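Local coordinates for SH2 domain-containing protein 3C (Homo sapiens, PDB 3T6G) that acts as an adapter in integrin-mediated cell adhesion and migration, its Ras-GEF-like domain being closed, unable to exchange nucleotide, and required in that closed form for binding BCAR1, at residues L53-T58 / G140-M145; L134-R139 / K183-F188; L24-D29 / T279-R284; F103-I108 / A297-K302. The protein carries 2 engineered substitutions. All blocks are in the same frame, centred on the assembly; numbering follows the deposited sequence.

Contact 1 (L53-T58 / G140-M145); sequences LARHVT and GTMGNM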
loop_
_atom_site.group_PDB
_atom_site.type_symbol
_atom_site.label_atom_id
_atom_site.label_comp_id
_atom_site.label_asym_id
_atom_site.label_seq_id
_atom_site.Cartn_x
_atom_site.Cartn_y
_atom_site.Cartn_z
ATOM N N LEU A 53 -15.930 3.668 14.898
ATOM C CA LEU A 53 -15.168 4.408 13.918
ATOM C C LEU A 53 -14.372 3.394 13.099
ATOM O O LEU A 53 -14.310 3.478 11.879
ATOM C CB LEU A 53 -14.202 5.370 14.605
ATOM C CG LEU A 53 -14.801 6.728 14.932
ATOM C CD1 LEU A 53 -13.704 7.756 14.908
ATOM C CD2 LEU A 53 -15.938 7.099 13.947
ATOM N N ALA A 54 -13.791 2.423 13.799
ATOM C CA ALA A 54 -12.897 1.448 13.193
ATOM C C ALA A 54 -13.665 0.541 12.259
ATOM O O ALA A 54 -13.220 0.272 11.149
ATOM C CB ALA A 54 -12.194 0.622 14.264
ATOM N N ARG A 55 -14.816 0.065 12.717
ATOM C CA ARG A 55 -15.627 -0.808 11.897
ATOM C C ARG A 55 -16.003 -0.088 10.615
ATOM O O ARG A 55 -15.972 -0.667 9.529
ATOM C CB ARG A 55 -16.872 -1.251 12.639
ATOM C CG ARG A 55 -16.679 -2.495 13.472
ATOM C CD ARG A 55 -18.033 -3.026 13.958
ATOM N NE ARG A 55 -17.925 -3.723 15.236
ATOM C CZ ARG A 55 -18.244 -3.192 16.411
ATOM N NH1 ARG A 55 -18.713 -1.951 16.478
ATOM N NH2 ARG A 55 -18.106 -3.906 17.521
ATOM N N HIS A 56 -16.341 1.187 10.730
ATOM C CA HIS A 56 -16.748 1.925 9.548
ATOM C C HIS A 56 -15.662 2.072 8.474
ATOM O O HIS A 56 -15.953 1.853 7.301
ATOM C CB HIS A 56 -17.342 3.266 9.933
ATOM C CG HIS A 56 -18.759 3.159 10.408
ATOM N ND1 HIS A 56 -19.112 2.423 11.519
ATOM C CD2 HIS A 56 -19.915 3.633 9.885
ATOM C CE1 HIS A 56 -20.417 2.469 11.674
ATOM N NE2 HIS A 56 -20.932 3.203 10.701
ATOM N N VAL A 57 -14.428 2.434 8.868
ATOM C CA VAL A 57 -13.362 2.656 7.891
ATOM C C VAL A 57 -12.925 1.369 7.262
ATOM O O VAL A 57 -12.507 1.372 6.120
ATOM C CB VAL A 57 -12.044 3.171 8.482
ATOM C CG1 VAL A 57 -11.619 4.457 7.793
ATOM C CG2 VAL A 57 -12.121 3.268 9.961
ATOM N N THR A 58 -12.912 0.305 8.060
ATOM C CA THR A 58 -12.497 -0.987 7.598
ATOM C C THR A 58 -13.408 -1.399 6.459
ATOM O O THR A 58 -12.934 -1.930 5.455
ATOM C CB THR A 58 -12.601 -2.021 8.695
ATOM O OG1 THR A 58 -11.622 -1.738 9.690
ATOM C CG2 THR A 58 -12.333 -3.405 8.126
ATOM N N GLY A 140 -6.099 -4.190 16.338
ATOM C CA GLY A 140 -6.396 -5.351 17.157
ATOM C C GLY A 140 -7.761 -5.952 16.925
ATOM O O GLY A 140 -7.892 -7.146 16.700
ATOM N N THR A 141 -8.791 -5.127 16.997
ATOM C CA THR A 141 -10.142 -5.613 16.797
ATOM C C THR A 141 -10.388 -5.905 15.313
ATOM O O THR A 141 -10.807 -7.006 14.946
ATOM C CB THR A 141 -11.175 -4.594 17.312
ATOM O OG1 THR A 141 -10.973 -4.385 18.710
ATOM C CG2 THR A 141 -12.556 -5.119 17.117
ATOM N N MET A 142 -10.100 -4.921 14.468
ATOM C CA MET A 142 -10.368 -5.016 13.037
ATOM C C MET A 142 -9.310 -5.742 12.198
ATOM O O MET A 142 -9.589 -6.116 11.061
ATOM C CB MET A 142 -10.566 -3.614 12.457
ATOM C CG MET A 142 -11.787 -2.893 12.988
ATOM S SD MET A 142 -13.067 -4.065 13.445
ATOM C CE MET A 142 -13.810 -4.311 11.844
ATOM N N GLY A 143 -8.099 -5.913 12.732
ATOM C CA GLY A 143 -6.986 -6.446 11.949
ATOM C C GLY A 143 -6.877 -5.775 10.582
ATOM O O GLY A 143 -6.746 -6.439 9.564
ATOM N N ASN A 144 -6.979 -4.448 10.571
ATOM C CA ASN A 144 -6.910 -3.652 9.359
ATOM C C ASN A 144 -5.616 -2.835 9.355
ATOM O O ASN A 144 -5.599 -1.714 9.869
ATOM C CB ASN A 144 -8.151 -2.728 9.258
ATOM C CG ASN A 144 -8.058 -1.773 8.098
ATOM O OD1 ASN A 144 -7.133 -1.882 7.286
ATOM N ND2 ASN A 144 -8.993 -0.822 8.007
ATOM N N MET A 145 -4.533 -3.399 8.797
ATOM C CA MET A 145 -3.216 -2.745 8.807
ATOM C C MET A 145 -3.198 -1.481 7.965
ATOM O O MET A 145 -2.382 -0.593 8.174
ATOM C CB MET A 145 -2.110 -3.667 8.292
ATOM C CG MET A 145 -1.881 -4.959 9.048
ATOM S SD MET A 145 -1.684 -4.738 10.836
ATOM C CE MET A 145 -3.370 -4.383 11.325
#
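Met142 lies against one side of helix 50-64, touching Ala54, Arg55 and Thr58 in turn. Its CG stands beside the backbone N (chi1 -65°), and the chain bends again at chi2 and chi3, with SD and CE beside Arg55 CG. CG meets Ala54 CB at 3.8 Å, while the terminal CE lies 3.8 Å from CG of Arg55, whose extended chain crosses the methionine at about a right angle. Thr58 OG1 sits over the start of the same side chain, 3.5 Å from Met142 CG.

That hydroxyl is also the polar centre of the contact. With OG1 anti to its own carbonyl carbon (chi1 -68°), it donates to Ala54 O at 3.0 Å, approaching from above the carbonyl plane on the face opposite to the Thr58 N-H, and so the oxygen is gripped twice. OG1 in turn accepts from Asn144 ND2 at 3.3 Å, moderately bent at 149° and tilted from the amide plane. The stronger partner of ND2 is Asp61 OD2, on the same helix as Thr58. Asn144, at the N-cap of helix 145-155, makes weak bonds from OD1 to the backbone N of Phe146 and Ser147.

Gly143, with positive phi, is the first residue after helix 121-140 to leave helical angles. The contact is buried, with Leu134 and Leu138 of helix 121-140 packing on Ala54, inside the all-helical Ras-GEF-like domain.

Contact 2 (L134-R139 / K183-F188); sequences LAAELR and KKLKPF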
loop_
_atom_site.group_PDB
_atom_site.type_symbol
_atom_site.label_atom_id
_atom_site.label_comp_id
_atom_site.label_asym_id
_atom_site.label_seq_id
_atom_site.Cartn_x
_atom_site.Cartn_y
_atom_site.Cartn_z
ATOM N N LEU A 134 -8.508 4.618 18.206
ATOM C CA LEU A 134 -8.865 4.188 16.858
ATOM C C LEU A 134 -7.746 3.334 16.238
ATOM O O LEU A 134 -8.015 2.290 15.638
ATOM C CB LEU A 134 -9.198 5.372 15.938
ATOM C CG LEU A 134 -9.412 4.973 14.463
ATOM C CD1 LEU A 134 -10.325 3.750 14.355
ATOM C CD2 LEU A 134 -9.943 6.124 13.576
ATOM N N ALA A 135 -6.497 3.769 16.377
ATOM C CA ALA A 135 -5.392 3.008 15.807
ATOM C C ALA A 135 -5.221 1.667 16.509
ATOM O O ALA A 135 -4.892 0.669 15.870
ATOM C CB ALA A 135 -4.102 3.800 15.829
ATOM N N ALA A 136 -5.456 1.628 17.815
ATOM C CA ALA A 136 -5.349 0.359 18.528
ATOM C C ALA A 136 -6.467 -0.591 18.095
ATOM O O ALA A 136 -6.261 -1.797 17.986
ATOM C CB ALA A 136 -5.337 0.565 20.075
ATOM N N GLU A 137 -7.655 -0.044 17.851
ATOM C CA GLU A 137 -8.793 -0.861 17.431
ATOM C C GLU A 137 -8.594 -1.402 16.002
ATOM O O GLU A 137 -8.744 -2.591 15.732
ATOM C CB GLU A 137 -10.084 -0.050 17.518
ATOM C CG GLU A 137 -10.602 0.138 18.925
ATOM C CD GLU A 137 -11.153 -1.146 19.494
ATOM O OE1 GLU A 137 -11.776 -1.913 18.726
ATOM O OE2 GLU A 137 -10.950 -1.401 20.699
ATOM N N LEU A 138 -8.265 -0.508 15.088
ATOM C CA LEU A 138 -7.897 -0.911 13.750
ATOM C C LEU A 138 -6.908 -2.072 13.800
ATOM O O LEU A 138 -7.053 -3.068 13.087
ATOM C CB LEU A 138 -7.306 0.286 13.015
ATOM C CG LEU A 138 -8.372 1.332 12.720
ATOM C CD1 LEU A 138 -7.794 2.649 12.219
ATOM C CD2 LEU A 138 -9.400 0.749 11.736
ATOM N N ARG A 139 -5.922 -1.972 14.679
ATOM C CA ARG A 139 -4.865 -2.966 14.668
ATOM C C ARG A 139 -5.284 -4.272 15.294
ATOM O O ARG A 139 -4.874 -5.339 14.842
ATOM C CB ARG A 139 -3.630 -2.448 15.383
ATOM C CG ARG A 139 -3.032 -3.479 16.298
ATOM C CD ARG A 139 -1.572 -3.245 16.477
ATOM N NE ARG A 139 -0.885 -4.517 16.505
ATOM C CZ ARG A 139 -0.428 -5.082 17.609
ATOM N NH1 ARG A 139 -0.580 -4.461 18.770
ATOM N NH2 ARG A 139 0.188 -6.255 17.546
ATOM N N LYS A 183 4.937 2.646 23.159
ATOM C CA LYS A 183 5.553 1.390 23.551
ATOM C C LYS A 183 4.953 0.160 22.871
ATOM O O LYS A 183 5.535 -0.918 22.928
ATOM C CB LYS A 183 5.498 1.241 25.078
ATOM C CG LYS A 183 6.441 2.189 25.836
ATOM C CD LYS A 183 7.909 1.809 25.638
ATOM C CE LYS A 183 8.841 2.689 26.458
ATOM N NZ LYS A 183 10.281 2.320 26.265
ATOM N N LYS A 184 3.795 0.308 22.237
ATOM C CA LYS A 184 3.156 -0.839 21.593
ATOM C C LYS A 184 2.934 -0.615 20.111
ATOM O O LYS A 184 3.452 -1.356 19.281
ATOM C CB LYS A 184 1.826 -1.173 22.270
ATOM C CG LYS A 184 1.957 -1.545 23.748
ATOM C CD LYS A 184 2.698 -2.858 23.947
ATOM C CE LYS A 184 2.980 -3.110 25.418
ATOM N NZ LYS A 184 4.058 -4.132 25.607
ATOM N N LEU A 185 2.171 0.422 19.792
ATOM C CA LEU A 185 1.739 0.662 18.434
ATOM C C LEU A 185 2.858 1.086 17.520
ATOM O O LEU A 185 3.000 0.549 16.415
ATOM C CB LEU A 185 0.649 1.732 18.409
ATOM C CG LEU A 185 -0.564 1.346 19.233
ATOM C CD1 LEU A 185 -1.668 2.395 19.095
ATOM C CD2 LEU A 185 -1.022 -0.039 18.793
ATOM N N LYS A 186 3.617 2.081 17.964
ATOM C CA LYS A 186 4.664 2.682 17.141
ATOM C C LYS A 186 5.705 1.668 16.660
ATOM O O LYS A 186 6.056 1.638 15.467
ATOM C CB LYS A 186 5.351 3.823 17.885
ATOM C CG LYS A 186 5.462 5.077 17.053
ATOM C CD LYS A 186 5.918 6.244 17.879
ATOM C CE LYS A 186 6.086 7.474 17.019
ATOM N NZ LYS A 186 6.371 8.661 17.875
ATOM N N PRO A 187 6.195 0.838 17.588
ATOM C CA PRO A 187 7.225 -0.170 17.310
ATOM C C PRO A 187 6.669 -1.388 16.576
ATOM O O PRO A 187 7.423 -2.134 15.949
ATOM C CB PRO A 187 7.735 -0.563 18.707
ATOM C CG PRO A 187 7.232 0.539 19.643
ATOM C CD PRO A 187 5.939 0.999 19.028
ATOM N N PHE A 188 5.364 -1.598 16.663
ATOM C CA PHE A 188 4.714 -2.648 15.886
ATOM C C PHE A 188 4.787 -2.255 14.424
ATOM O O PHE A 188 5.209 -3.023 13.566
ATOM C CB PHE A 188 3.257 -2.769 16.303
ATOM C CG PHE A 188 2.486 -3.826 15.557
ATOM C CD1 PHE A 188 2.680 -5.168 15.831
ATOM C CD2 PHE A 188 1.538 -3.472 14.610
ATOM C CE1 PHE A 188 1.955 -6.138 15.158
ATOM C CE2 PHE A 188 0.799 -4.440 13.938
ATOM C CZ PHE A 188 1.009 -5.770 14.212
#
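The guanidinium of Arg139 and the ring of Phe188 each lie over a face of the other, with their planes inclined at 46°. NE stands over the centre of the ring, 3.0 Å above its plane, and CZ lies 3.5 Å from the ring centroid, only 9° off the normal, which makes this a cation-pi pair. Seen from the arginine, Phe188 CG lies under one face of the guanidinium, offset toward its rim. The CD methylene comes over the same ring as a CH-pi contact, 4.0 Å from the centroid, so that both the charged group and the carbon before it lie on the phenylalanine. The two side chains reach toward each other tip to tip. Phe188 contributes by holding CG anti to its backbone N, and the arginine chain bends at chi3.

Leu185, one turn earlier, packs beside this pair. Its CD2 is 4.0 Å from Arg139 CD, approaching the guanidinium obliquely, while CD1 points at the small side chains of the other helix, 4.2 Å from Ala136 CB and 4.3 Å from Ala135 CB. The alanines let the leucine come close to that backbone, although the axes of the two short segments remain 10.9 Å apart, with their directions at 61°.

Helix 121-140 and helix 175-193 are joined here within the Ras-GEF-like domain. Helix 145-155 packs against both, through Val151 on Ala135, Phe148 on Arg139 and Met152 on Leu185, while helix 50-64 covers Leu134 and Leu138 of helix 121-140.

Contact 3 (L24-D29 / T279-R284); sequences LLIPRD and TEFQMR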
loop_
_atom_site.group_PDB
_atom_site.type_symbol
_atom_site.label_atom_id
_atom_site.label_comp_id
_atom_site.label_asym_id
_atom_site.label_seq_id
_atom_site.Cartn_x
_atom_site.Cartn_y
_atom_site.Cartn_z
ATOM N N LEU A 24 -25.688 15.197 0.649
ATOM C CA LEU A 24 -26.287 16.262 1.467
ATOM C C LEU A 24 -25.205 17.048 2.198
ATOM O O LEU A 24 -25.354 18.243 2.453
ATOM C CB LEU A 24 -27.270 15.696 2.494
ATOM C CG LEU A 24 -28.699 15.373 2.073
ATOM C CD1 LEU A 24 -29.403 14.712 3.242
ATOM C CD2 LEU A 24 -29.487 16.620 1.631
ATOM N N LEU A 25 -24.123 16.354 2.541
ATOM C CA LEU A 25 -22.950 16.963 3.150
ATOM C C LEU A 25 -22.186 17.807 2.141
ATOM O O LEU A 25 -21.826 18.943 2.424
ATOM C CB LEU A 25 -22.028 15.873 3.668
ATOM C CG LEU A 25 -22.272 15.369 5.090
ATOM C CD1 LEU A 25 -23.695 15.626 5.527
ATOM C CD2 LEU A 25 -21.876 13.889 5.244
ATOM N N ILE A 26 -21.931 17.250 0.962
ATOM C CA ILE A 26 -21.174 17.984 -0.045
ATOM C C ILE A 26 -22.012 18.486 -1.221
ATOM O O ILE A 26 -22.286 17.728 -2.150
ATOM C CB ILE A 26 -19.992 17.155 -0.564
ATOM C CG1 ILE A 26 -18.746 17.509 0.232
ATOM C CG2 ILE A 26 -19.762 17.402 -2.053
ATOM C CD1 ILE A 26 -18.531 16.600 1.394
ATOM N N PRO A 27 -22.405 19.778 -1.184
ATOM C CA PRO A 27 -23.237 20.390 -2.230
ATOM C C PRO A 27 -22.438 20.676 -3.505
ATOM O O PRO A 27 -21.210 20.585 -3.477
ATOM C CB PRO A 27 -23.728 21.689 -1.579
ATOM C CG PRO A 27 -22.649 22.053 -0.631
ATOM C CD PRO A 27 -22.064 20.742 -0.120
ATOM N N ARG A 28 -23.127 21.019 -4.593
ATOM C CA ARG A 28 -22.506 21.078 -5.914
ATOM C C ARG A 28 -21.141 21.766 -5.961
ATOM O O ARG A 28 -20.139 21.124 -6.276
ATOM C CB ARG A 28 -23.452 21.685 -6.951
ATOM C CG ARG A 28 -22.871 21.734 -8.362
ATOM C CD ARG A 28 -23.964 21.632 -9.424
ATOM N NE ARG A 28 -24.469 20.265 -9.540
ATOM C CZ ARG A 28 -25.481 19.897 -10.320
ATOM N NH1 ARG A 28 -26.119 20.793 -11.066
ATOM N NH2 ARG A 28 -25.855 18.623 -10.351
ATOM N N ASP A 29 -21.088 23.057 -5.658
ATOM C CA ASP A 29 -19.826 23.780 -5.777
ATOM C C ASP A 29 -19.237 24.191 -4.438
ATOM O O ASP A 29 -19.234 25.372 -4.109
ATOM C CB ASP A 29 -20.004 25.027 -6.641
ATOM C CG ASP A 29 -19.828 24.741 -8.116
ATOM O OD1 ASP A 29 -20.846 24.735 -8.845
ATOM O OD2 ASP A 29 -18.671 24.514 -8.544
ATOM N N THR A 279 -12.953 8.549 0.370
ATOM C CA THR A 279 -11.855 9.366 -0.180
ATOM C C THR A 279 -12.355 10.510 -1.064
ATOM O O THR A 279 -11.850 11.640 -0.987
ATOM C CB THR A 279 -10.863 8.534 -1.000
ATOM O OG1 THR A 279 -10.285 7.518 -0.173
ATOM C CG2 THR A 279 -9.764 9.432 -1.545
ATOM N N GLU A 280 -13.338 10.210 -1.906
ATOM C CA GLU A 280 -14.027 11.242 -2.666
ATOM C C GLU A 280 -14.603 12.324 -1.755
ATOM O O GLU A 280 -14.459 13.518 -2.024
ATOM C CB GLU A 280 -15.147 10.627 -3.511
ATOM C CG GLU A 280 -14.741 9.360 -4.264
ATOM C CD GLU A 280 -15.501 9.183 -5.581
ATOM O OE1 GLU A 280 -15.622 8.038 -6.071
ATOM O OE2 GLU A 280 -15.968 10.191 -6.144
ATOM N N PHE A 281 -15.266 11.918 -0.679
ATOM C CA PHE A 281 -15.787 12.899 0.269
ATOM C C PHE A 281 -14.619 13.733 0.821
ATOM O O PHE A 281 -14.676 14.973 0.868
ATOM C CB PHE A 281 -16.563 12.223 1.409
ATOM C CG PHE A 281 -16.792 13.123 2.598
ATOM C CD1 PHE A 281 -17.846 14.031 2.611
ATOM C CD2 PHE A 281 -15.952 13.065 3.704
ATOM C CE1 PHE A 281 -18.062 14.871 3.714
ATOM C CE2 PHE A 281 -16.157 13.899 4.816
ATOM C CZ PHE A 281 -17.206 14.808 4.822
ATOM N N GLN A 282 -13.548 13.051 1.210
ATOM C CA GLN A 282 -12.387 13.751 1.746
ATOM C C GLN A 282 -11.743 14.716 0.760
ATOM O O GLN A 282 -11.521 15.879 1.086
ATOM C CB GLN A 282 -11.398 12.761 2.331
ATOM C CG GLN A 282 -12.051 11.995 3.479
ATOM C CD GLN A 282 -11.179 10.922 4.054
ATOM O OE1 GLN A 282 -10.081 10.689 3.573
ATOM N NE2 GLN A 282 -11.672 10.238 5.079
ATOM N N MET A 283 -11.473 14.254 -0.455
ATOM C CA MET A 283 -10.873 15.134 -1.441
ATOM C C MET A 283 -11.678 16.421 -1.589
ATOM O O MET A 283 -11.125 17.510 -1.536
ATOM C CB MET A 283 -10.692 14.409 -2.778
ATOM C CG MET A 283 -9.758 13.221 -2.656
ATOM S SD MET A 283 -9.682 12.219 -4.136
ATOM C CE MET A 283 -8.739 13.323 -5.219
ATOM N N ARG A 284 -12.988 16.293 -1.747
ATOM C CA ARG A 284 -13.877 17.451 -1.865
ATOM C C ARG A 284 -13.893 18.328 -0.616
ATOM O O ARG A 284 -13.836 19.562 -0.697
ATOM C CB ARG A 284 -15.293 16.979 -2.176
ATOM C CG ARG A 284 -15.513 16.658 -3.644
ATOM C CD ARG A 284 -15.684 17.950 -4.394
ATOM N NE ARG A 284 -16.531 17.745 -5.556
ATOM C CZ ARG A 284 -17.781 18.170 -5.668
ATOM N NH1 ARG A 284 -18.345 18.854 -4.684
ATOM N NH2 ARG A 284 -18.459 17.920 -6.783
#
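Phe281 holds CG anti to its backbone N (chi1 164°); its ring lies next to Leu25 and Ile26. Arg284, one turn later on the same helix, has CG beside its backbone N (chi1 -81°) and bends again at chi2, and its guanidinium arrives next to the backbone of Pro27 and Arg28. Leu25 CB lies 4.1 Å from Phe281 CE1, approaching the ring obliquely. Ile26 also points toward the helix and crosses both partners obliquely, but its CD1 is modelled too near the phenylalanine ring for the details of that contact to be trusted. Its CG2 faces the arginine, near NH1.

This is a non-helical N-terminal segment packed against helix 279-287, which belongs to the C-terminal part of the Ras-GEF-like domain; residues some 250 positions apart are thereby brought together. Leu37 and Val41 of helix 35-46 also touch Ile26 and Phe281 respectively.

The polar half of the contact centres on Arg284. NH1 gives a weak, bent hydrogen bond to Arg28 O, 3.3 Å long at 127°, while Pro27 O lies at the guanidinium edge in its plane. The stronger partner of NH1 is Asn30 OD1, just past the segment, and weak bonds from NE and NH2 of this buried arginine reach Pro18 O and Ala19 O, farther back in the N-terminal loop.

Contact 4 (F103-I108 / A297-K302); sequences FHTMSI and ARRYEK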
loop_
_atom_site.group_PDB
_atom_site.type_symbol
_atom_site.label_atom_id
_atom_site.label_comp_id
_atom_site.label_asym_id
_atom_site.label_seq_id
_atom_site.Cartn_x
_atom_site.Cartn_y
_atom_site.Cartn_z
ATOM N N PHE A 103 -4.855 6.439 1.543
ATOM C CA PHE A 103 -3.947 6.452 2.681
ATOM C C PHE A 103 -3.527 7.875 3.101
ATOM O O PHE A 103 -3.864 8.332 4.209
ATOM C CB PHE A 103 -2.721 5.614 2.342
ATOM C CG PHE A 103 -1.816 5.340 3.510
ATOM C CD1 PHE A 103 -2.022 4.230 4.321
ATOM C CD2 PHE A 103 -0.735 6.164 3.775
ATOM C CE1 PHE A 103 -1.178 3.959 5.380
ATOM C CE2 PHE A 103 0.121 5.891 4.839
ATOM C CZ PHE A 103 -0.100 4.786 5.638
ATOM N N HIS A 104 -2.810 8.593 2.241
ATOM C CA HIS A 104 -2.364 9.894 2.696
ATOM C C HIS A 104 -3.498 10.877 2.951
ATOM O O HIS A 104 -3.432 11.683 3.876
ATOM C CB HIS A 104 -1.283 10.532 1.820
ATOM C CG HIS A 104 -0.572 11.661 2.513
ATOM N ND1 HIS A 104 -0.045 11.536 3.785
ATOM C CD2 HIS A 104 -0.353 12.947 2.143
ATOM C CE1 HIS A 104 0.491 12.685 4.154
ATOM N NE2 HIS A 104 0.322 13.557 3.176
ATOM N N THR A 105 -4.531 10.823 2.124
ATOM C CA THR A 105 -5.644 11.742 2.271
ATOM C C THR A 105 -6.428 11.528 3.583
ATOM O O THR A 105 -6.865 12.481 4.221
ATOM C CB THR A 105 -6.518 11.698 1.051
ATOM O OG1 THR A 105 -5.812 12.352 0.004
ATOM C CG2 THR A 105 -7.850 12.431 1.276
ATOM N N MET A 106 -6.562 10.273 3.980
ATOM C CA MET A 106 -7.115 9.911 5.270
ATOM C C MET A 106 -6.295 10.545 6.409
ATOM O O MET A 106 -6.856 11.236 7.263
ATOM C CB MET A 106 -7.117 8.385 5.378
ATOM C CG MET A 106 -7.513 7.793 6.724
ATOM S SD MET A 106 -9.279 7.901 7.034
ATOM C CE MET A 106 -10.033 7.568 5.437
ATOM N N SER A 107 -4.981 10.311 6.420
ATOM C CA SER A 107 -4.075 10.884 7.439
ATOM C C SER A 107 -4.261 12.393 7.567
ATOM O O SER A 107 -4.350 12.936 8.671
ATOM C CB SER A 107 -2.626 10.573 7.106
ATOM O OG SER A 107 -2.393 9.181 7.193
ATOM N N ILE A 108 -4.381 13.062 6.431
ATOM C CA ILE A 108 -4.694 14.477 6.445
ATOM C C ILE A 108 -6.030 14.755 7.180
ATOM O O ILE A 108 -6.110 15.635 8.039
ATOM C CB ILE A 108 -4.756 15.013 5.015
ATOM C CG1 ILE A 108 -3.402 14.813 4.322
ATOM C CG2 ILE A 108 -5.144 16.474 5.016
ATOM C CD1 ILE A 108 -3.249 15.615 3.025
ATOM N N ALA A 297 0.340 15.802 -6.103
ATOM C CA ALA A 297 1.537 16.487 -5.610
ATOM C C ALA A 297 1.187 17.884 -5.126
ATOM O O ALA A 297 1.565 18.279 -4.033
ATOM C CB ALA A 297 2.630 16.560 -6.684
ATOM N N ARG A 298 0.463 18.624 -5.954
ATOM C CA ARG A 298 0.057 19.988 -5.634
ATOM C C ARG A 298 -0.929 20.012 -4.464
ATOM O O ARG A 298 -0.777 20.808 -3.539
ATOM C CB ARG A 298 -0.561 20.642 -6.874
ATOM C CG ARG A 298 -0.528 22.161 -6.904
ATOM C CD ARG A 298 -0.465 22.651 -8.351
ATOM N NE ARG A 298 -0.842 24.056 -8.504
ATOM C CZ ARG A 298 -0.870 24.694 -9.671
ATOM N NH1 ARG A 298 -0.535 24.054 -10.786
ATOM N NH2 ARG A 298 -1.227 25.971 -9.726
ATOM N N ARG A 299 -1.937 19.144 -4.495
ATOM C CA ARG A 299 -2.900 19.088 -3.401
ATOM C C ARG A 299 -2.165 18.835 -2.086
ATOM O O ARG A 299 -2.471 19.452 -1.062
ATOM C CB ARG A 299 -3.984 18.020 -3.650
ATOM C CG ARG A 299 -5.043 18.435 -4.683
ATOM C CD ARG A 299 -6.170 17.419 -4.857
ATOM N NE ARG A 299 -5.735 16.131 -5.405
ATOM C CZ ARG A 299 -5.525 15.045 -4.663
ATOM N NH1 ARG A 299 -5.137 13.910 -5.219
ATOM N NH2 ARG A 299 -5.704 15.091 -3.350
ATOM N N TYR A 300 -1.179 17.942 -2.130
ATOM C CA TYR A 300 -0.469 17.532 -0.926
ATOM C C TYR A 300 0.533 18.587 -0.482
ATOM O O TYR A 300 0.650 18.863 0.711
ATOM C CB TYR A 300 0.208 16.169 -1.109
ATOM C CG TYR A 300 -0.742 14.985 -1.060
ATOM C CD1 TYR A 300 -2.121 15.163 -0.927
ATOM C CD2 TYR A 300 -0.263 13.687 -1.132
ATOM C CE1 TYR A 300 -2.990 14.065 -0.870
ATOM C CE2 TYR A 300 -1.115 12.587 -1.078
ATOM C CZ TYR A 300 -2.478 12.776 -0.943
ATOM O OH TYR A 300 -3.317 11.673 -0.897
ATOM N N GLU A 301 1.245 19.176 -1.438
ATOM C CA GLU A 301 2.159 20.275 -1.151
ATOM C C GLU A 301 1.414 21.376 -0.414
ATOM O O GLU A 301 1.860 21.852 0.622
ATOM C CB GLU A 301 2.732 20.871 -2.442
ATOM C CG GLU A 301 3.569 19.926 -3.291
ATOM C CD GLU A 301 3.817 20.462 -4.706
ATOM O OE1 GLU A 301 2.869 21.007 -5.322
ATOM O OE2 GLU A 301 4.961 20.341 -5.200
ATOM N N LYS A 302 0.271 21.787 -0.953
ATOM C CA LYS A 302 -0.433 22.939 -0.404
ATOM C C LYS A 302 -0.989 22.659 0.986
ATOM O O LYS A 302 -1.084 23.558 1.818
ATOM C CB LYS A 302 -1.539 23.418 -1.351
ATOM C CG LYS A 302 -1.082 23.627 -2.804
ATOM C CD LYS A 302 0.067 24.646 -2.926
ATOM C CE LYS A 302 0.509 24.885 -4.385
ATOM N NZ LYS A 302 1.270 23.744 -4.988
#
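His104 presses the CD2 edge of its imidazole onto a face of the Tyr300 ring, where CD2 stands 3.3 Å above the plane, offset toward the rim. The pair is T-shaped (edge-to-face), with ring centroids 4.7 Å apart and planes at 72°. The two side chains run past one another in opposite directions, His104 with CG anti to its backbone N (chi1 -163°) and Tyr300 with CG beside its own; the phenol extends to the neighbouring helix. CB of His104 continues the overlap, 3.6 Å from Tyr300 CE2.

At the far end of the phenol, Tyr300 OH donates a short hydrogen bond to Thr105 OG1, 2.7 Å away; the threonine oxygen lies at the edge of the aromatic ring, in its plane, and the two side chains cross at about a right angle. Farther along the helix, Ile108 CD1 approaches Tyr300 CD1 obliquely at 4.1 Å. Histidine, threonine and isoleucine thus all border one tyrosine.

Here segments 103-108 and 297-302, on helix 93-115 and the C-terminal helix 296-314 of the Ras-GEF-like domain, run in roughly the same direction, 24° apart, with axes 11.8 Å from each other. At that spacing they are bridged chiefly by the long phenol side chain.

Glu101 extends the polar side of the interface: its carboxylate is hydrogen-bonded to Thr105 OG1 and forms a salt bridge with Arg299. Arg299 also makes a cation-pi contact with Trp287 of helix 279-287, while Met157 packs on His104 and Ile108.

How the contacts relate
Contacts 2, 1, 4 and 3 span the helical domain, with the centres of contacts 2 and 3 about 30 Å apart. Contacts 1 and 2, 11 Å between centres, meet at the end of helix 121-140, which carries contact 2 and leads into the loop of contact 1. Contact 4 meets contact 1 where Met106 packs on Val57, and contact 3 where Gln282 packs on Met106 and Thr105. In sequence, contact 3 encloses contacts 1 and 2, contact 4 encloses contact 2, and contact 1 alternates with 2 and 4, as contact 4 does with 3. The N-terminal loop is joined to helix 279-287, and the last helix to helix 93-115, consistent with one compact, closed Ras-GEF-like domain.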